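Local coordinates for protein FMN Adenylyltransferase (Candida glabrata, PDB 3FWK) that catalyses the transfer of an adenylyl group from ATP to FMN, the last step in making FAD, and has a Rossmann-like alpha/beta fold, at residues T41-L46 / L82-I87; E49-W54 / L76-C81; I181-A186 / D190-Q195. All blocks are in the same frame, centred on the assembly; numbering follows the deposited sequence. Where two conformers were deposited one is given.

Contact 1. Residues T41-L46 / L82-I87; sequences TTKSIL and LWEYYI
K43 and E84 reach across the groove between two helices and join in a salt bridge, the one polar link between segments whose backbones stay well apart, with CA of K43 and CA of E84 separated by 9.4 Å. The lysine can be followed outward. From CB the chain turns so that CG stands beside the backbone N and opposite the carbonyl carbon (chi1 -75°), and from there it runs extended. CD is the first atom to sense the partner, 3.9 Å from OE1 of E84. CE follows at 3.7 Å from the same OE1, and the ammonium NZ closes on OE1 of E84 at 3.0 Å with a hydrogen bond. NZ arrives on the syn side of OE1, only 16° out of the carboxylate plane, while OE2 of E84 lies 4.3 Å from NZ, so the grip is on one oxygen. E84 answers with an equally extended chain, its CG opposite the backbone N (chi1 -179°), and the two side chains cross at about a right angle. Long, flexible, charged residues suit this place: both are partly exposed, and their methylenes can lie on neighbours while the charges meet. Thus K43 also rests on T18 and L22 of helix 7-23 and on C81, and E84 on Y15 and I47. The pairing is an interhelical salt bridge at the surface, tying helix 31-50 to the C-terminal end of helix 69-86, one of the helices flanking the central sheet of a Rossmann-like alpha/beta fold.

Contact 2. Residues E49-W54 / L76-C81; sequences ETFPKW and LLYLSC. With BGC (beta-D-glucopyranose), chain C.
The ring of F51 turns its edge toward the face of the Y78 ring in an offset edge-to-face pair, with planes at 79° and centroids 5.5 Å apart. CE1 of F51 makes the closest touch, 3.6 Å from CE1 of Y78. Further round the F51 edge, near its plane, CE2 lies 3.7 Å from the carbonyl O of C81 and 3.9 Å from CB of C81, so the ring rim meets both an aromatic wall and the helix backbone. A third flat group, the indole of W54, has CB of K53 3.6 Å above one face, toward the rim, with sugar O5 on the same face, somewhat higher above it.

Next to F51 in the chain, T50 O accepts from both K53 N and W54 N, which folds residues 50-54 into a compact turn. Y78 and C81 lie on helix 69-86, which follows strand 61-64 in the beta-alpha order of the Rossmann-like fold; the flat ring of F51 and the small side chain of C81 suit this buried interface. F63 meets Y78 edge-to-face, and Y85 does likewise with F51. On the outer side of the turn, O1 of the bound glucose donates a 2.7 Å hydrogen bond to K53 O, and sugar C6 approaches CZ2 of W54 at 3.5 Å.

Contact 3. Residues I181-A186 / D190-Q195; sequences IQKTDA and DFYRLQ
Q182 and R193 face each other as a hydrogen-bonded antiparallel pair, and their main chains carry the first group of bonds. Q182 N gives to R193 O at 3.1 Å, and R193 N returns to Q182 O at 2.8 Å. Beyond the regular strands T184 N reaches F191 O at 3.0 Å.

Side-chain hydrogen bonds reinforce the pairing. NH2 of R193 meets K183 O at 2.8 Å, with the oxygen close to the guanidinium plane, while the Q182 amide lies over one face of that group and D185 N over the opposite one. An arginine suits the place because its flat end can use faces and edge at once. Q195 NE2 donates to Q182 OE1 at 3.0 Å; K179 also binds both these atoms through its backbone, which fixes the two amides, turned 72° apart.

Strands 181-183 and 192-194 form a beta hairpin at one margin of the mixed sheet, with strand 163-165 on the far side of 192-194.

Charges meet less directly. K183 NZ and D190 OD1 are a long 3.8 Å apart, the lysine being bent at its last torsion (chi4 -85°), and waters 1 and 2 each accept from NZ and donate to the carboxylate. Water 3 similarly joins D185 OD1 to R193 NH2.

Apolar contacts fill in the rest. I181 packs its CG2 on the Y192 ring, and CG of K183 sits over that ring's face, 3.9 Å from the centroid, in a CH-pi contact. T184 hydrogen-bonds P189 O through OG1, leaving CG2 to press on the F191 face at 3.4 Å from the centroid.

Contact 1 joins helices 31-50 and 69-86; contact 2 joins the turn of residues 50-54 to the same second helix. Their centres are about 5 Å apart, and contact 2 is nested in the loop that contact 1 closes. L46 O and F51 N, 2.9 Å apart, probably join them by a hydrogen bond, and L82 and Y85 pack on F51. Contact 3 follows later in the chain, its centre about 16 Å from that of contact 2 and 20 Å from that of contact 1. It touches contact 2 alone: CZ2 of W54 lies 3.4 Å from CD2 of Y192, and T50 packs on L194. Where they meet, K53 and W54 of contact 2 and Y192 of contact 3, with K162, line the glucose pocket.

Contact 1. Residues T41-L46 / L82-I87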
loop_
_atom_site.group_PDB
_atom_site.type_symbol
_atom_site.label_atom_id
_atom_site.label_comp_id
_atom_site.label_asym_id
_atom_site.label_seq_id
_atom_site.Cartn_x
_atom_site.Cartn_y
_atom_site.Cartn_z
ATOM N N THR A 41 -11.184 11.741 5.153
ATOM C CA THR A 41 -12.160 10.669 5.314
ATOM C C THR A 41 -11.537 9.436 5.972
ATOM O O THR A 41 -12.138 8.850 6.897
ATOM C CB THR A 41 -12.768 10.283 3.969
ATOM O OG1 THR A 41 -13.485 11.418 3.493
ATOM C CG2 THR A 41 -13.748 9.111 4.074
ATOM N N THR A 42 -10.332 9.047 5.529
ATOM C CA THR A 42 -9.659 7.892 6.154
ATOM C C THR A 42 -9.417 8.124 7.650
ATOM O O THR A 42 -9.618 7.236 8.473
ATOM C CB THR A 42 -8.364 7.601 5.396
ATOM O OG1 THR A 42 -8.679 7.195 4.067
ATOM C CG2 THR A 42 -7.515 6.543 6.120
ATOM N N LYS A 43 -8.931 9.322 7.987
ATOM C CA LYS A 43 -8.679 9.654 9.397
ATOM C C LYS A 43 -9.939 9.551 10.224
ATOM O O LYS A 43 -9.914 9.031 11.329
ATOM C CB LYS A 43 -8.135 11.083 9.531
ATOM C CG LYS A 43 -6.701 11.289 9.143
ATOM C CD LYS A 43 -6.324 12.754 9.563
ATOM C CE LYS A 43 -4.885 13.100 9.396
ATOM N NZ LYS A 43 -4.566 14.235 10.351
ATOM N N SER A 44 -11.066 10.034 9.693
ATOM C CA SER A 44 -12.294 9.934 10.458
ATOM C C SER A 44 -12.726 8.481 10.665
ATOM O O SER A 44 -13.170 8.112 11.751
ATOM C CB SER A 44 -13.390 10.723 9.759
ATOM O OG SER A 44 -14.556 10.694 10.532
ATOM N N ILE A 45 -12.595 7.649 9.634
ATOM C CA ILE A 45 -12.948 6.247 9.773
ATOM C C ILE A 45 -12.106 5.635 10.902
ATOM O O ILE A 45 -12.639 4.907 11.746
ATOM C CB ILE A 45 -12.737 5.506 8.430
ATOM C CG1 ILE A 45 -13.810 5.962 7.415
ATOM C CG2 ILE A 45 -12.784 3.996 8.628
ATOM C CD1 ILE A 45 -13.465 5.607 5.973
ATOM N N LEU A 46 -10.791 5.893 10.923
ATOM C CA LEU A 46 -9.955 5.267 11.934
ATOM C C LEU A 46 -10.153 5.869 13.316
ATOM O O LEU A 46 -10.383 5.156 14.306
ATOM C CB LEU A 46 -8.495 5.316 11.499
ATOM C CG LEU A 46 -8.154 4.377 10.344
ATOM C CD1 LEU A 46 -6.760 4.635 9.813
ATOM C CD2 LEU A 46 -8.352 2.913 10.714
ATOM N N LEU A 82 -2.645 6.237 14.687
ATOM C CA LEU A 82 -2.245 5.753 16.027
ATOM C C LEU A 82 -1.572 6.855 16.819
ATOM O O LEU A 82 -1.866 7.051 18.004
ATOM C CB LEU A 82 -1.282 4.573 15.886
ATOM C CG LEU A 82 -1.863 3.274 15.358
ATOM C CD1 LEU A 82 -0.741 2.253 15.153
ATOM C CD2 LEU A 82 -2.932 2.719 16.294
ATOM N N TRP A 83 -0.656 7.570 16.187
ATOM C CA TRP A 83 -0.006 8.689 16.859
ATOM C C TRP A 83 -1.021 9.753 17.253
ATOM O O TRP A 83 -1.044 10.225 18.394
ATOM C CB TRP A 83 1.100 9.273 15.987
ATOM C CG TRP A 83 1.890 10.323 16.686
ATOM C CD1 TRP A 83 1.700 11.692 16.642
ATOM C CD2 TRP A 83 2.974 10.104 17.597
ATOM N NE1 TRP A 83 2.624 12.328 17.470
ATOM C CE2 TRP A 83 3.421 11.373 18.040
ATOM C CE3 TRP A 83 3.647 8.961 18.029
ATOM C CZ2 TRP A 83 4.471 11.517 18.944
ATOM C CZ3 TRP A 83 4.698 9.106 18.928
ATOM C CH2 TRP A 83 5.101 10.364 19.360
ATOM N N GLU A 84 -1.863 10.134 16.310
ATOM C CA GLU A 84 -2.850 11.184 16.588
ATOM C C GLU A 84 -3.787 10.782 17.712
ATOM O O GLU A 84 -4.053 11.572 18.644
ATOM C CB GLU A 84 -3.591 11.533 15.309
ATOM C CG GLU A 84 -4.634 12.657 15.508
ATOM C CD GLU A 84 -5.157 13.266 14.225
ATOM O OE1 GLU A 84 -4.693 12.961 13.115
ATOM O OE2 GLU A 84 -6.108 14.098 14.316
ATOM N N TYR A 85 -4.232 9.538 17.709
ATOM C CA TYR A 85 -5.218 9.073 18.677
ATOM C C TYR A 85 -4.612 9.018 20.066
ATOM O O TYR A 85 -5.234 9.468 21.031
ATOM C CB TYR A 85 -5.754 7.700 18.273
ATOM C CG TYR A 85 -6.902 7.189 19.100
ATOM C CD1 TYR A 85 -8.194 7.692 18.908
ATOM C CD2 TYR A 85 -6.725 6.151 20.019
ATOM C CE1 TYR A 85 -9.270 7.194 19.639
ATOM C CE2 TYR A 85 -7.801 5.658 20.752
ATOM C CZ TYR A 85 -9.067 6.201 20.551
ATOM O OH TYR A 85 -10.173 5.715 21.251
ATOM N N TYR A 86 -3.403 8.490 20.171
ATOM C CA TYR A 86 -2.781 8.260 21.482
ATOM C C TYR A 86 -1.951 9.394 22.032
ATOM O O TYR A 86 -1.846 9.528 23.276
ATOM C CB TYR A 86 -1.978 6.958 21.489
ATOM C CG TYR A 86 -2.871 5.758 21.418
ATOM C CD1 TYR A 86 -3.740 5.446 22.469
ATOM C CD2 TYR A 86 -2.907 4.955 20.264
ATOM C CE1 TYR A 86 -4.595 4.374 22.389
ATOM C CE2 TYR A 86 -3.748 3.865 20.191
ATOM C CZ TYR A 86 -4.591 3.583 21.256
ATOM O OH TYR A 86 -5.425 2.516 21.189
ATOM N N ILE A 87 -1.375 10.207 21.163
ATOM C CA ILE A 87 -0.507 11.314 21.578
ATOM C C ILE A 87 -1.149 12.674 21.391
ATOM O O ILE A 87 -1.124 13.520 22.304
ATOM C CB ILE A 87 0.831 11.282 20.813
ATOM C CG1 ILE A 87 1.521 9.916 21.002
ATOM C CG2 ILE A 87 1.745 12.459 21.219
ATOM C CD1 ILE A 87 1.867 9.552 22.479
#

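Contact 2. Residues E49-W54 / L76-C81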
loop_
_atom_site.group_PDB
_atom_site.type_symbol
_atom_site.label_atom_id
_atom_site.label_comp_id
_atom_site.label_asym_id
_atom_site.label_seq_id
_atom_site.Cartn_x
_atom_site.Cartn_y
_atom_site.Cartn_z
ATOM N N GLU A 49 -14.407 6.053 14.001
ATOM C CA GLU A 49 -15.234 4.854 13.878
ATOM C C GLU A 49 -14.544 3.570 14.309
ATOM O O GLU A 49 -15.209 2.573 14.559
ATOM C CB GLU A 49 -15.737 4.683 12.446
ATOM C CG GLU A 49 -16.557 5.829 11.886
ATOM C CD GLU A 49 -17.102 5.475 10.505
ATOM O OE1 GLU A 49 -17.821 4.438 10.376
ATOM O OE2 GLU A 49 -16.790 6.197 9.549
ATOM N N THR A 50 -13.218 3.553 14.353
ATOM C CA THR A 50 -12.511 2.277 14.514
ATOM C C THR A 50 -11.905 2.164 15.902
ATOM O O THR A 50 -12.315 1.299 16.677
ATOM C CB THR A 50 -11.441 2.086 13.433
ATOM O OG1 THR A 50 -12.070 2.135 12.140
ATOM C CG2 THR A 50 -10.692 0.751 13.606
ATOM N N PHE A 51 -10.970 3.047 16.238
ATOM C CA PHE A 51 -10.229 2.906 17.496
ATOM C C PHE A 51 -11.113 2.972 18.753
ATOM O O PHE A 51 -10.786 2.309 19.725
ATOM C CB PHE A 51 -9.080 3.916 17.557
ATOM C CG PHE A 51 -8.019 3.727 16.479
ATOM C CD1 PHE A 51 -7.797 2.486 15.854
ATOM C CD2 PHE A 51 -7.217 4.797 16.129
ATOM C CE1 PHE A 51 -6.803 2.344 14.875
ATOM C CE2 PHE A 51 -6.232 4.649 15.175
ATOM C CZ PHE A 51 -6.016 3.434 14.559
ATOM N N PRO A 52 -12.218 3.746 18.748
ATOM C CA PRO A 52 -13.071 3.691 19.949
ATOM C C PRO A 52 -13.738 2.339 20.185
ATOM O O PRO A 52 -14.175 2.063 21.309
ATOM C CB PRO A 52 -14.134 4.763 19.669
ATOM C CG PRO A 52 -13.425 5.744 18.735
ATOM C CD PRO A 52 -12.651 4.809 17.820
ATOM N N LYS A 53 -13.829 1.516 19.140
ATOM C CA LYS A 53 -14.500 0.226 19.208
ATOM C C LYS A 53 -13.538 -0.944 19.381
ATOM O O LYS A 53 -13.863 -1.890 20.083
ATOM C CB LYS A 53 -15.343 -0.007 17.956
ATOM C CG LYS A 53 -16.509 0.972 17.766
ATOM C CD LYS A 53 -17.257 0.681 16.472
ATOM C CE LYS A 53 -18.361 1.706 16.249
ATOM N NZ LYS A 53 -19.145 1.911 17.512
ATOM N N TRP A 54 -12.398 -0.912 18.679
ATOM C CA TRP A 54 -11.433 -2.003 18.721
ATOM C C TRP A 54 -10.088 -1.424 19.009
ATOM O O TRP A 54 -9.669 -0.447 18.387
ATOM C CB TRP A 54 -11.371 -2.769 17.389
ATOM C CG TRP A 54 -12.700 -3.336 16.958
ATOM C CD1 TRP A 54 -13.278 -4.495 17.405
ATOM C CD2 TRP A 54 -13.622 -2.759 16.014
ATOM N NE1 TRP A 54 -14.506 -4.659 16.818
ATOM C CE2 TRP A 54 -14.737 -3.628 15.948
ATOM C CE3 TRP A 54 -13.606 -1.606 15.221
ATOM C CZ2 TRP A 54 -15.842 -3.377 15.117
ATOM C CZ3 TRP A 54 -14.719 -1.331 14.410
ATOM C CH2 TRP A 54 -15.826 -2.219 14.374
ATOM N N LEU A 76 0.847 3.904 6.229
ATOM C CA LEU A 76 1.286 5.231 6.652
ATOM C C LEU A 76 0.158 5.981 7.352
ATOM O O LEU A 76 0.372 6.612 8.382
ATOM C CB LEU A 76 1.776 6.019 5.444
ATOM C CG LEU A 76 2.974 5.442 4.677
ATOM C CD1 LEU A 76 3.358 6.364 3.529
ATOM C CD2 LEU A 76 4.181 5.109 5.589
ATOM N N LEU A 77 -1.061 5.935 6.786
ATOM C CA LEU A 77 -2.180 6.610 7.411
ATOM C C LEU A 77 -2.581 5.987 8.737
ATOM O O LEU A 77 -2.987 6.708 9.664
ATOM C CB LEU A 77 -3.364 6.662 6.444
ATOM C CG LEU A 77 -3.092 7.476 5.188
ATOM C CD1 LEU A 77 -4.222 7.269 4.190
ATOM C CD2 LEU A 77 -2.836 9.001 5.458
ATOM N N TYR A 78 -2.506 4.654 8.837
ATOM C CA TYR A 78 -2.837 3.967 10.060
ATOM C C TYR A 78 -1.859 4.350 11.173
ATOM O O TYR A 78 -2.276 4.667 12.299
ATOM C CB TYR A 78 -2.813 2.463 9.785
ATOM C CG TYR A 78 -3.283 1.606 10.931
ATOM C CD1 TYR A 78 -4.630 1.416 11.144
ATOM C CD2 TYR A 78 -2.401 1.007 11.810
ATOM C CE1 TYR A 78 -5.102 0.656 12.188
ATOM C CE2 TYR A 78 -2.849 0.235 12.856
ATOM C CZ TYR A 78 -4.207 0.090 13.057
ATOM O OH TYR A 78 -4.684 -0.666 14.082
ATOM N N LEU A 79 -0.565 4.339 10.844
ATOM C CA LEU A 79 0.457 4.793 11.810
ATOM C C LEU A 79 0.235 6.246 12.229
ATOM O O LEU A 79 0.313 6.561 13.439
ATOM C CB LEU A 79 1.826 4.566 11.208
ATOM C CG LEU A 79 2.343 3.117 11.159
ATOM C CD1 LEU A 79 3.559 2.985 10.277
ATOM C CD2 LEU A 79 2.679 2.654 12.582
ATOM N N SER A 80 -0.091 7.109 11.265
ATOM C CA SER A 80 -0.366 8.504 11.616
ATOM C C SER A 80 -1.539 8.584 12.602
ATOM O O SER A 80 -1.502 9.321 13.573
ATOM C CB SER A 80 -0.712 9.249 10.335
ATOM O OG SER A 80 -1.164 10.594 10.627
ATOM N N CYS A 81 -2.586 7.803 12.356
ATOM C CA CYS A 81 -3.752 7.821 13.216
ATOM C C CYS A 81 -3.509 7.242 14.578
ATOM O O CYS A 81 -4.100 7.702 15.557
ATOM C CB CYS A 81 -4.943 7.145 12.534
ATOM S SG CYS A 81 -5.600 8.088 11.168
HETATM C C2 BGC C . -17.525 -4.262 21.181
HETATM C C3 BGC C . -17.908 -5.457 20.313
HETATM C C4 BGC C . -18.638 -4.981 19.062
HETATM C C5 BGC C . -17.858 -3.877 18.339
HETATM C C6 BGC C . -18.689 -3.257 17.217
HETATM C C1 BGC C . -16.699 -3.308 20.345
HETATM O O1 BGC C . -16.351 -2.190 21.147
HETATM O O2 BGC C . -16.744 -4.647 22.326
HETATM O O3 BGC C . -18.789 -6.309 21.070
HETATM O O4 BGC C . -18.772 -6.065 18.149
HETATM O O5 BGC C . -17.500 -2.836 19.263
HETATM O O6 BGC C . -19.834 -2.601 17.778
#

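Contact 3. Residues I181-A186 / D190-Q195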
loop_
_atom_site.group_PDB
_atom_site.type_symbol
_atom_site.label_atom_id
_atom_site.label_comp_id
_atom_site.label_asym_id
_atom_site.label_seq_id
_atom_site.Cartn_x
_atom_site.Cartn_y
_atom_site.Cartn_z
ATOM N N ILE A 181 -16.630 -0.483 7.445
ATOM C CA ILE A 181 -16.701 -1.436 8.572
ATOM C C ILE A 181 -17.680 -2.518 8.135
ATOM O O ILE A 181 -18.833 -2.218 7.823
ATOM C CB ILE A 181 -17.184 -0.745 9.836
ATOM C CG1 ILE A 181 -16.046 0.122 10.382
ATOM C CG2 ILE A 181 -17.443 -1.788 10.939
ATOM C CD1 ILE A 181 -16.472 1.081 11.480
ATOM N N GLN A 182 -17.225 -3.764 8.073
ATOM C CA GLN A 182 -18.012 -4.794 7.412
ATOM C C GLN A 182 -17.570 -6.181 7.890
ATOM O O GLN A 182 -16.395 -6.555 7.712
ATOM C CB GLN A 182 -17.711 -4.705 5.885
ATOM C CG GLN A 182 -18.533 -5.619 5.010
ATOM C CD GLN A 182 -18.229 -5.414 3.546
ATOM O OE1 GLN A 182 -17.388 -4.589 3.153
ATOM N NE2 GLN A 182 -19.022 -6.088 2.696
ATOM N N LYS A 183 -18.467 -6.981 8.446
ATOM C CA LYS A 183 -18.081 -8.343 8.850
ATOM C C LYS A 183 -17.633 -9.136 7.630
ATOM O O LYS A 183 -18.050 -8.905 6.485
ATOM C CB LYS A 183 -19.245 -9.048 9.570
ATOM C CG LYS A 183 -19.376 -8.638 10.998
ATOM C CD LYS A 183 -20.457 -9.425 11.718
ATOM C CE LYS A 183 -20.629 -9.017 13.145
ATOM N NZ LYS A 183 -19.697 -9.712 14.014
ATOM N N THR A 184 -16.770 -10.130 7.894
ATOM C CA THR A 184 -16.268 -11.022 6.855
ATOM C C THR A 184 -17.362 -11.914 6.275
ATOM O O THR A 184 -18.439 -12.095 6.867
ATOM C CB THR A 184 -15.175 -11.945 7.433
ATOM O OG1 THR A 184 -15.703 -12.535 8.620
ATOM C CG2 THR A 184 -13.918 -11.182 7.740
ATOM N N ASP A 185 -17.068 -12.493 5.117
ATOM C CA ASP A 185 -17.893 -13.513 4.483
ATOM C C ASP A 185 -18.045 -14.746 5.391
ATOM O O ASP A 185 -17.219 -15.013 6.273
ATOM C CB ASP A 185 -17.226 -14.004 3.165
ATOM C CG ASP A 185 -17.222 -12.959 2.052
ATOM O OD1 ASP A 185 -17.951 -11.943 2.148
ATOM O OD2 ASP A 185 -16.504 -13.206 1.051
ATOM N N ALA A 186 -19.077 -15.543 5.136
ATOM C CA ALA A 186 -19.394 -16.709 5.969
ATOM C C ALA A 186 -18.303 -17.771 6.000
ATOM O O ALA A 186 -18.209 -18.515 6.984
ATOM C CB ALA A 186 -20.694 -17.338 5.538
ATOM N N ASP A 190 -14.421 -15.209 11.669
ATOM C CA ASP A 190 -15.340 -14.139 12.010
ATOM C C ASP A 190 -14.560 -12.949 12.526
ATOM O O ASP A 190 -14.059 -12.980 13.647
ATOM C CB ASP A 190 -16.274 -14.702 13.095
ATOM C CG ASP A 190 -17.239 -13.675 13.610
ATOM O OD1 ASP A 190 -17.324 -12.567 13.037
ATOM O OD2 ASP A 190 -17.917 -13.990 14.609
ATOM N N PHE A 191 -14.429 -11.903 11.711
ATOM C CA PHE A 191 -13.883 -10.655 12.184
ATOM C C PHE A 191 -14.566 -9.509 11.443
ATOM O O PHE A 191 -15.259 -9.733 10.447
ATOM C CB PHE A 191 -12.319 -10.627 12.147
ATOM C CG PHE A 191 -11.689 -10.857 10.780
ATOM C CD1 PHE A 191 -11.108 -12.089 10.424
ATOM C CD2 PHE A 191 -11.542 -9.778 9.901
ATOM C CE1 PHE A 191 -10.506 -12.248 9.140
ATOM C CE2 PHE A 191 -10.940 -9.935 8.643
ATOM C CZ PHE A 191 -10.427 -11.176 8.266
ATOM N N TYR A 192 -14.352 -8.289 11.931
ATOM C CA TYR A 192 -14.753 -7.099 11.164
ATOM C C TYR A 192 -13.612 -6.707 10.227
ATOM O O TYR A 192 -12.442 -6.609 10.650
ATOM C CB TYR A 192 -15.006 -5.931 12.117
ATOM C CG TYR A 192 -16.405 -5.881 12.663
ATOM C CD1 TYR A 192 -17.385 -5.205 11.947
ATOM C CD2 TYR A 192 -16.751 -6.464 13.887
ATOM C CE1 TYR A 192 -18.700 -5.095 12.415
ATOM C CE2 TYR A 192 -18.099 -6.355 14.394
ATOM C CZ TYR A 192 -19.036 -5.654 13.610
ATOM O OH TYR A 192 -20.345 -5.532 14.037
ATOM N N ARG A 193 -13.928 -6.556 8.961
ATOM C CA ARG A 193 -13.025 -5.880 8.053
ATOM C C ARG A 193 -13.093 -4.378 8.255
ATOM O O ARG A 193 -14.167 -3.790 8.325
ATOM C CB ARG A 193 -13.402 -6.200 6.608
ATOM C CG ARG A 193 -13.330 -7.692 6.273
ATOM C CD ARG A 193 -13.726 -7.924 4.841
ATOM N NE ARG A 193 -15.169 -8.036 4.792
ATOM C CZ ARG A 193 -15.842 -8.384 3.703
ATOM N NH1 ARG A 193 -15.223 -8.459 2.515
ATOM N NH2 ARG A 193 -17.145 -8.649 3.799
ATOM N N LEU A 194 -11.925 -3.765 8.335
ATOM C CA LEU A 194 -11.751 -2.322 8.455
ATOM C C LEU A 194 -11.139 -1.873 7.179
ATOM O O LEU A 194 -10.002 -2.238 6.863
ATOM C CB LEU A 194 -10.848 -2.006 9.656
ATOM C CG LEU A 194 -11.265 -2.636 10.988
ATOM C CD1 LEU A 194 -10.204 -2.379 12.033
ATOM C CD2 LEU A 194 -12.640 -2.151 11.444
ATOM N N GLN A 195 -11.911 -1.120 6.383
ATOM C CA GLN A 195 -11.537 -0.843 4.991
ATOM C C GLN A 195 -11.552 0.658 4.783
ATOM O O GLN A 195 -12.518 1.212 4.260
ATOM C CB GLN A 195 -12.495 -1.553 4.036
ATOM C CG GLN A 195 -12.282 -3.069 4.143
ATOM C CD GLN A 195 -13.301 -3.985 3.516
ATOM O OE1 GLN A 195 -12.916 -5.024 2.978
ATOM N NE2 GLN A 195 -14.593 -3.653 3.602
HETATM O O HOH W 1 -20.093 -12.587 14.119
HETATM O O HOH W 2 -16.886 -9.970 13.468
HETATM O O HOH W 3 -17.844 -9.401 1.113
#